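Local atomic coordinates of periplasmic protein-probably involved in high-affinity Fe2+ transport (PDB entry 5I0Y), a protein that probably takes part in high-affinity iron(II) transport in the periplasm of uropathogenic Escherichia coli and carries a bound copper(II) ion. Residues B[116-121]-B[136-141]; B[81-86]-B[100-105]. The protein carries 1 engineered substitution. All blocks are in the same frame, centred on the assembly; numbering follows the deposited sequence.

Of the two contacts, interaction 2 comes first from the N terminus: strand 82-92 goes out, turns and comes back as strand 95-102, and the 13 residues between 81-86 and 100-105 include the copper ligands Met90 and His97. The chain then enters strand 108-117, and interaction 1 opens at its end, closing a 14-residue excursion when 136-141 returns to lead into strand 141-149. The two loops follow one another, neither nesting nor crossing, and their centres lie 23 Å apart. Both reach the same antiparallel sheet, in which strand 69-76 lies between 82-92 and 108-117; one contact joins hairpin arms, the other the end of strand 108-117 to the start of 141-149, outermost within this chain.

Interaction 1: B[116-121]-B[136-141]; sequences IEPPSK and RWWKPF
Pro118 and Pro119 are the bumps here, and the indole faces of Trp138 and Trp137 are the surfaces that receive them. Pro118 CB sits over the six-membered ring of Trp138, 3.7 Å from its centroid and 14° off the normal, a CH-pi contact; Phe141 CE2 lies over the opposite face, near the rim. A Trp138 chi1 of 37°, with CG between the backbone N and the carbonyl carbon, starts the indole toward Pro118. Ile116 CG2 meets Trp138 CH2 at 3.7 Å, while the other branch takes CD1 to Phe141 CZ at 4.0 Å. One residue further, Pro119 CD stands over the six-membered ring of Trp137, 3.6 Å from the centroid, while Ser120 CB approaches the pyrrole side at Trp137 CD1, 3.7 Å away. Trp137 also packs on Arg126 and on Glu30 of the second subunit; Leu19 backs Ile116 and Phe141, and Met17 packs on Trp138 and Phe141. Two backbone bonds finish the join: Ile116 N to Phe141 O, 2.8 Å, and Phe141 N to Ile116 O, 3.0 Å. This hydrogen-bonded antiparallel pair is where strand 141-149 begins beside strand 108-117, at the margin of a beta sandwich, with the proline-tryptophan packing continuing beyond the paired strands.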
ATOM      1  N   ILE B 116       6.250   3.402 -14.294  1.00 10.36           N
ATOM      2  CA  ILE B 116       5.402   3.622 -13.112  1.00 10.84           C
ATOM      3  C   ILE B 116       4.052   4.235 -13.473  1.00 10.90           C
ATOM      4  O   ILE B 116       3.975   5.226 -14.209  1.00 11.44           O
ATOM      5  CB  ILE B 116       6.151   4.509 -12.106  1.00 11.26           C
ATOM      6  CG1 ILE B 116       7.486   3.847 -11.785  1.00 12.45           C
ATOM      7  CG2 ILE B 116       5.353   4.669 -10.812  1.00 11.46           C
ATOM      8  CD1 ILE B 116       8.387   4.668 -10.916  1.00 13.40           C
ATOM      9  N   GLU B 117       2.988   3.648 -12.935  1.00 11.00           N
ATOM     10  CA  GLU B 117       1.638   4.174 -13.108  1.00 11.26           C
ATOM     11  C   GLU B 117       1.069   4.520 -11.738  1.00 10.70           C
ATOM     12  O   GLU B 117       1.376   3.838 -10.756  1.00 10.20           O
ATOM     13  CB  GLU B 117       0.752   3.139 -13.812  1.00 12.74           C
ATOM     14  CG  GLU B 117       1.058   3.039 -15.295  1.00 14.63           C
ATOM     15  CD  GLU B 117       0.490   1.785 -15.918  1.00 16.38           C
ATOM     16  OE1 GLU B 117       0.813   0.679 -15.438  1.00 18.25           O
ATOM     17  OE2 GLU B 117      -0.270   1.893 -16.901  1.00 18.93           O
ATOM     18  N   PRO B 118       0.256   5.585 -11.656  1.00 10.27           N
ATOM     19  CA  PRO B 118      -0.188   6.117 -10.372  1.00  9.97           C
ATOM     20  C   PRO B 118      -1.227   5.235  -9.667  1.00  9.94           C
ATOM     21  O   PRO B 118      -1.788   4.318 -10.268  1.00  9.87           O
ATOM     22  CB  PRO B 118      -0.773   7.491 -10.742  1.00  9.81           C
ATOM     23  CG  PRO B 118      -1.284   7.274 -12.131  1.00 10.02           C
ATOM     24  CD  PRO B 118      -0.250   6.401 -12.780  1.00 10.63           C
ATOM     25  N   PRO B 119      -1.483   5.537  -8.391  1.00  9.91           N
ATOM     26  CA  PRO B 119      -2.348   4.700  -7.556  1.00 10.10           C
ATOM     27  C   PRO B 119      -3.779   4.533  -8.064  1.00 10.47           C
ATOM     28  O   PRO B 119      -4.430   3.551  -7.710  1.00  9.92           O
ATOM     29  CB  PRO B 119      -2.305   5.415  -6.205  1.00 10.24           C
ATOM     30  CG  PRO B 119      -0.952   6.044  -6.188  1.00 10.16           C
ATOM     31  CD  PRO B 119      -0.794   6.562  -7.584  1.00  9.81           C
ATOM     32  N   SER B 120      -4.255   5.455  -8.901  1.00 10.86           N
ATOM     33  CA  SER B 120      -5.573   5.292  -9.502  1.00 12.02           C
ATOM     34  C   SER B 120      -5.698   3.963 -10.246  1.00 12.16           C
ATOM     35  O   SER B 120      -6.765   3.346 -10.257  1.00 13.89           O
ATOM     36  CB  SER B 120      -5.868   6.465 -10.441  1.00 12.56           C
ATOM     37  OG  SER B 120      -4.810   6.638 -11.356  1.00 12.93           O
ATOM     38  N   LYS B 121      -4.631   3.495 -10.878  1.00 12.51           N
ATOM     39  CA  LYS B 121      -4.760   2.302 -11.703  1.00 13.10           C
ATOM     40  C   LYS B 121      -5.092   1.044 -10.885  1.00 13.42           C
ATOM     41  O   LYS B 121      -5.898   0.198 -11.305  1.00 14.85           O
ATOM     42  CB  LYS B 121      -3.519   2.109 -12.581  1.00 13.49           C
ATOM     43  CG  LYS B 121      -3.585   0.858 -13.455  1.00 14.44           C
ATOM     44  CD  LYS B 121      -2.316   0.683 -14.266  1.00 15.74           C
ATOM     45  CE  LYS B 121      -2.370  -0.615 -15.041  1.00 16.18           C
ATOM     46  NZ  LYS B 121      -3.269  -0.475 -16.210  1.00 17.71           N
ATOM     47  N   ARG B 136      -4.231  16.325  -8.413  1.00 12.61           N
ATOM     48  CA  ARG B 136      -4.419  15.266  -9.392  1.00 13.22           C
ATOM     49  C   ARG B 136      -3.203  14.370  -9.456  1.00 12.31           C
ATOM     50  O   ARG B 136      -2.088  14.787  -9.132  1.00 12.37           O
ATOM     51  CB  ARG B 136      -4.647  15.870 -10.771  1.00 14.84           C
ATOM     52  CG  ARG B 136      -5.941  16.655 -10.815  1.00 15.51           C
ATOM     53  CD  ARG B 136      -5.964  17.606 -12.000  1.00 17.32           C
ATOM     54  NE  ARG B 136      -7.160  18.448 -11.980  1.00 18.35           N
ATOM     55  CZ  ARG B 136      -7.306  19.567 -11.270  1.00 19.07           C
ATOM     56  NH1 ARG B 136      -6.345  20.013 -10.466  1.00 19.86           N
ATOM     57  NH2 ARG B 136      -8.442  20.240 -11.351  1.00 19.22           N
ATOM     58  N   TRP B 137      -3.422  13.138  -9.893  1.00 12.36           N
ATOM     59  CA  TRP B 137      -2.268  12.270 -10.109  1.00 12.49           C
ATOM     60  C   TRP B 137      -1.441  12.741 -11.251  1.00 12.52           C
ATOM     61  O   TRP B 137      -1.959  13.252 -12.248  1.00 13.13           O
ATOM     62  CB  TRP B 137      -2.666  10.822 -10.358  1.00 12.55           C
ATOM     63  CG  TRP B 137      -3.309  10.181  -9.178  1.00 13.28           C
ATOM     64  CD1 TRP B 137      -4.608   9.698  -9.090  1.00 13.33           C
ATOM     65  CD2 TRP B 137      -2.710   9.936  -7.867  1.00 13.61           C
ATOM     66  NE1 TRP B 137      -4.851   9.195  -7.843  1.00 13.55           N
ATOM     67  CE2 TRP B 137      -3.753   9.290  -7.063  1.00 13.46           C
ATOM     68  CE3 TRP B 137      -1.458  10.157  -7.305  1.00 13.58           C
ATOM     69  CZ2 TRP B 137      -3.531   8.906  -5.748  1.00 14.11           C
ATOM     70  CZ3 TRP B 137      -1.252   9.769  -5.974  1.00 14.22           C
ATOM     71  CH2 TRP B 137      -2.265   9.160  -5.220  1.00 13.87           C
ATOM     72  N   TRP B 138      -0.138  12.543 -11.113  1.00 12.13           N
ATOM     73  CA  TRP B 138       0.787  12.624 -12.231  1.00 12.10           C
ATOM     74  C   TRP B 138       0.510  11.554 -13.253  1.00 12.65           C
ATOM     75  O   TRP B 138      -0.154  10.556 -12.958  1.00 12.51           O
ATOM     76  CB  TRP B 138       2.212  12.512 -11.713  1.00 11.86           C
ATOM     77  CG  TRP B 138       2.361  11.545 -10.549  1.00 11.34           C
ATOM     78  CD1 TRP B 138       2.358  11.840  -9.189  1.00 11.64           C
ATOM     79  CD2 TRP B 138       2.533  10.099 -10.631  1.00 10.79           C
ATOM     80  NE1 TRP B 138       2.530  10.696  -8.440  1.00 11.47           N
ATOM     81  CE2 TRP B 138       2.633   9.618  -9.250  1.00 10.82           C
ATOM     82  CE3 TRP B 138       2.637   9.188 -11.673  1.00 10.93           C
ATOM     83  CZ2 TRP B 138       2.819   8.275  -8.960  1.00 10.89           C
ATOM     84  CZ3 TRP B 138       2.829   7.829 -11.371  1.00 10.90           C
ATOM     85  CH2 TRP B 138       2.926   7.395 -10.041  1.00 10.88           C
ATOM     86  N   LYS B 139       0.994  11.772 -14.475  1.00 13.03           N
ATOM     87  CA  LYS B 139       0.839  10.794 -15.551  1.00 13.74           C
ATOM     88  C   LYS B 139       1.911   9.718 -15.436  1.00 12.90           C
ATOM     89  O   LYS B 139       2.963   9.960 -14.832  1.00 12.72           O
ATOM     90  CB  LYS B 139       0.949  11.474 -16.924  1.00 15.74           C
ATOM     91  CG  LYS B 139      -0.226  12.383 -17.272  1.00 18.86           C
ATOM     92  CD  LYS B 139      -0.022  13.097 -18.601  1.00 21.60           C
ATOM     93  CE  LYS B 139      -1.035  14.217 -18.798  1.00 23.87           C
ATOM     94  NZ  LYS B 139      -0.623  15.488 -18.130  1.00 25.37           N
ATOM     95  N   PRO B 140       1.654   8.531 -16.020  1.00 12.58           N
ATOM     96  CA  PRO B 140       2.661   7.468 -15.999  1.00 12.58           C
ATOM     97  C   PRO B 140       4.021   7.976 -16.504  1.00 12.45           C
ATOM     98  O   PRO B 140       4.090   8.838 -17.396  1.00 12.40           O
ATOM     99  CB  PRO B 140       2.070   6.395 -16.932  1.00 12.92           C
ATOM    100  CG  PRO B 140       0.590   6.615 -16.876  1.00 13.13           C
ATOM    101  CD  PRO B 140       0.418   8.102 -16.711  1.00 12.88           C
ATOM    102  N   PHE B 141       5.097   7.467 -15.925  1.00 11.53           N
ATOM    103  CA  PHE B 141       6.432   7.929 -16.280  1.00 12.10           C
ATOM    104  C   PHE B 141       7.447   6.831 -16.043  1.00 11.97           C
ATOM    105  O   PHE B 141       7.200   5.856 -15.284  1.00 11.38           O
ATOM    106  CB  PHE B 141       6.805   9.194 -15.499  1.00 12.19           C
ATOM    107  CG  PHE B 141       7.020   8.966 -14.012  1.00 12.31           C
ATOM    108  CD1 PHE B 141       8.307   8.860 -13.489  1.00 13.45           C
ATOM    109  CD2 PHE B 141       5.937   8.884 -13.131  1.00 12.47           C
ATOM    110  CE1 PHE B 141       8.514   8.644 -12.133  1.00 12.91           C
ATOM    111  CE2 PHE B 141       6.146   8.674 -11.765  1.00 12.84           C
ATOM    112  CZ  PHE B 141       7.435   8.561 -11.272  1.00 12.96           C
TER

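Interaction 2: B[81-86]-B[100-105]; sequences EKQEGT and ANIKMM
Ala100 opens the contact by bringing its CB to within 3.7 Å of Thr86 O; its side chain is about 7 Å from the bound copper ion. Ile102 comes next, its CB facing the carboxamide of Gln83. Gln83 has CG anti to the backbone N (chi1 -176°), and the extended chain beyond CG carries the carboxamide across the gap. No backbone hydrogen bond joins the two segments: the arms of the antiparallel beta hairpin 82-92/95-102 bow apart here, and its far end carries the copper ligands Met90 and His97, with His44 completing the protein ligands of the site. Each arm bonds outward instead, Gln83 to Leu74 on strand 69-76 and Ile102 to Val43 on strand 43-51. At Lys103 the carbonyl O lies 2.7 Å from Gln83 OE1. Met104 turns its side chain to Val43 and Leu74, and its N is hydrogen-bonded to Asp42 OD2. Met105 is modelled in two conformers, and its packing is tentative to that extent: in one of them SD lies 3.6 Å from Glu81 CG. In the same conformer CE comes 3.4 Å from Glu81 O. A water donates to both Glu81 OE1, at 2.8 Å, and Met105 O, at 2.9 Å.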
ATOM      1  N   GLU B  81      21.771  -8.059 -23.757  1.00 14.54           N
ATOM      2  CA  GLU B  81      20.647  -8.911 -23.353  1.00 15.03           C
ATOM      3  C   GLU B  81      19.611  -8.107 -22.551  1.00 14.29           C
ATOM      4  O   GLU B  81      19.970  -7.297 -21.694  1.00 13.39           O
ATOM      5  CB  GLU B  81      21.123 -10.125 -22.551  1.00 16.23           C
ATOM      6  CG  GLU B  81      20.097 -11.257 -22.554  1.00 18.46           C
ATOM      7  CD  GLU B  81      20.471 -12.418 -21.658  1.00 19.76           C
ATOM      8  OE1 GLU B  81      21.653 -12.565 -21.298  1.00 21.64           O
ATOM      9  OE2 GLU B  81      19.568 -13.199 -21.308  1.00 23.10           O
ATOM     10  N   LYS B  82      18.340  -8.338 -22.857  1.00 14.01           N
ATOM     11  CA  LYS B  82      17.237  -7.579 -22.272  1.00 14.71           C
ATOM     12  C   LYS B  82      16.226  -8.501 -21.589  1.00 14.72           C
ATOM     13  O   LYS B  82      15.980  -9.616 -22.044  1.00 14.86           O
ATOM     14  CB  LYS B  82      16.531  -6.784 -23.368  1.00 15.65           C
ATOM     15  CG  LYS B  82      15.371  -5.921 -22.879  1.00 16.40           C
ATOM     16  CD  LYS B  82      14.706  -5.166 -24.017  1.00 17.45           C
ATOM     17  CE  LYS B  82      15.649  -4.127 -24.603  1.00 17.07           C
ATOM     18  NZ  LYS B  82      15.170  -3.613 -25.916  1.00 17.44           N
ATOM     19  N   GLN B  83      15.646  -8.021 -20.490  1.00 14.71           N
ATOM     20  CA  GLN B  83      14.618  -8.760 -19.762  1.00 15.34           C
ATOM     21  C   GLN B  83      13.567  -7.768 -19.317  1.00 15.10           C
ATOM     22  O   GLN B  83      13.895  -6.659 -18.886  1.00 15.15           O
ATOM     23  CB  GLN B  83      15.246  -9.440 -18.544  1.00 15.77           C
ATOM     24  CG  GLN B  83      14.318 -10.339 -17.737  1.00 17.26           C
ATOM     25  CD  GLN B  83      14.971 -10.789 -16.448  1.00 18.18           C
ATOM     26  OE1 GLN B  83      16.071 -11.341 -16.452  1.00 20.50           O
ATOM     27  NE2 GLN B  83      14.319 -10.523 -15.336  1.00 17.84           N
ATOM     28  N   GLU B  84      12.303  -8.155 -19.446  1.00 15.45           N
ATOM     29  CA  GLU B  84      11.182  -7.348 -18.989  1.00 16.49           C
ATOM     30  C   GLU B  84      10.421  -8.142 -17.942  1.00 15.32           C
ATOM     31  O   GLU B  84      10.397  -9.379 -17.981  1.00 15.63           O
ATOM     32  CB  GLU B  84      10.231  -7.005 -20.141  1.00 18.92           C
ATOM     33  CG  GLU B  84      10.878  -6.847 -21.512  1.00 23.15           C
ATOM     34  CD  GLU B  84      10.879  -5.421 -22.046  1.00 25.56           C
ATOM     35  OE1 GLU B  84      10.527  -4.465 -21.314  1.00 28.05           O
ATOM     36  OE2 GLU B  84      11.258  -5.254 -23.227  1.00 27.58           O
ATOM     37  N   GLY B  85       9.808  -7.440 -16.995  1.00 13.85           N
ATOM     38  CA  GLY B  85       8.990  -8.104 -15.984  1.00 13.88           C
ATOM     39  C   GLY B  85       8.196  -7.094 -15.186  1.00 13.54           C
ATOM     40  O   GLY B  85       8.192  -5.900 -15.489  1.00 13.21           O
ATOM     41  N   THR B  86       7.454  -7.588 -14.202  1.00 13.61           N
ATOM     42  CA  THR B  86       6.607  -6.746 -13.373  1.00 13.74           C
ATOM     43  C   THR B  86       6.998  -6.942 -11.914  1.00 12.68           C
ATOM     44  O   THR B  86       7.500  -7.997 -11.519  1.00 14.44           O
ATOM     45  CB  THR B  86       5.127  -7.122 -13.534  1.00 14.55           C
ATOM     46  OG1 THR B  86       4.989  -8.517 -13.235  1.00 16.55           O
ATOM     47  CG2 THR B  86       4.663  -6.836 -14.970  1.00 15.73           C
ATOM     48  N   ALA B 100      10.538  -8.071  -7.083  1.00  8.98           N
ATOM     49  CA  ALA B 100      10.419  -9.415  -7.687  1.00  9.50           C
ATOM     50  C   ALA B 100      11.767 -10.094  -7.659  1.00  9.89           C
ATOM     51  O   ALA B 100      12.799  -9.455  -7.860  1.00  9.86           O
ATOM     52  CB  ALA B 100       9.911  -9.359  -9.127  1.00 10.38           C
ATOM     53  N   ASN B 101      11.772 -11.402  -7.408  1.00  9.97           N
ATOM     54  CA  ASN B 101      12.962 -12.213  -7.681  1.00 10.71           C
ATOM     55  C   ASN B 101      13.185 -12.237  -9.187  1.00 11.07           C
ATOM     56  O   ASN B 101      12.244 -12.427  -9.963  1.00 11.59           O
ATOM     57  CB  ASN B 101      12.762 -13.649  -7.218  1.00 10.99           C
ATOM     58  CG  ASN B 101      12.921 -13.824  -5.719  1.00 10.59           C
ATOM     59  OD1 ASN B 101      13.360 -12.929  -4.974  1.00 10.45           O
ATOM     60  ND2 ASN B 101      12.615 -15.041  -5.265  1.00 11.59           N
ATOM     61  N   ILE B 102      14.439 -12.070  -9.577  1.00 11.79           N
ATOM     62  CA  ILE B 102      14.790 -12.140 -10.980  1.00 12.66           C
ATOM     63  C   ILE B 102      16.112 -12.876 -11.189  1.00 13.17           C
ATOM     64  O   ILE B 102      16.982 -12.915 -10.316  1.00 12.74           O
ATOM     65  CB  ILE B 102      14.863 -10.742 -11.644  1.00 13.05           C
ATOM     66  CG1 ILE B 102      16.001  -9.935 -11.041  1.00 13.34           C
ATOM     67  CG2 ILE B 102      13.533  -9.981 -11.554  1.00 13.41           C
ATOM     68  CD1 ILE B 102      16.358  -8.721 -11.879  1.00 14.24           C
ATOM     69  N   LYS B 103      16.238 -13.461 -12.374  1.00 14.96           N
ATOM     70  CA  LYS B 103      17.505 -14.009 -12.800  1.00 16.88           C
ATOM     71  C   LYS B 103      18.214 -12.902 -13.553  1.00 16.46           C
ATOM     72  O   LYS B 103      17.644 -12.318 -14.467  1.00 18.98           O
ATOM     73  CB  LYS B 103      17.281 -15.238 -13.686  1.00 19.42           C
ATOM     74  CG  LYS B 103      18.547 -16.000 -14.037  1.00 22.21           C
ATOM     75  CD  LYS B 103      18.274 -17.100 -15.049  1.00 24.92           C
ATOM     76  CE  LYS B 103      19.558 -17.502 -15.758  1.00 26.46           C
ATOM     77  NZ  LYS B 103      20.067 -16.385 -16.607  1.00 28.28           N
ATOM     78  N   MET B 104      19.434 -12.595 -13.133  1.00 15.42           N
ATOM     79  CA  MET B 104      20.268 -11.614 -13.830  1.00 15.59           C
ATOM     80  C   MET B 104      20.854 -12.210 -15.116  1.00 16.29           C
ATOM     81  O   MET B 104      20.648 -13.380 -15.427  1.00 16.54           O
ATOM     82  CB  MET B 104      21.340 -11.077 -12.883  1.00 15.18           C
ATOM     83  CG  MET B 104      20.766 -10.189 -11.776  1.00 14.19           C
ATOM     84  SD  MET B 104      20.031  -8.631 -12.341  1.00 13.91           S
ATOM     85  CE  MET B 104      21.505  -7.650 -12.589  1.00 15.37           C
ATOM     86  N   MET B 105      21.592 -11.386 -15.852  0.50 15.82           N
ATOM     87  CA  MET B 105      22.116 -11.774 -17.151  0.50 15.61           C
ATOM     88  C   MET B 105      23.638 -11.633 -17.163  0.50 16.10           C
ATOM     89  O   MET B 105      24.229 -11.090 -18.106  0.50 16.39           O
ATOM     90  CB  MET B 105      21.431 -10.943 -18.244  0.50 15.02           C
ATOM     91  CG  MET B 105      19.913 -11.033 -18.159  0.50 14.40           C
ATOM     92  SD  MET B 105      18.998 -10.070 -19.371  0.50 13.05           S
ATOM     93  CE  MET B 105      18.946  -8.445 -18.622  0.50 13.44           C
TER
HETATM   94  O   HOH W   1      24.013 -11.182 -20.950  1.00 21.07           O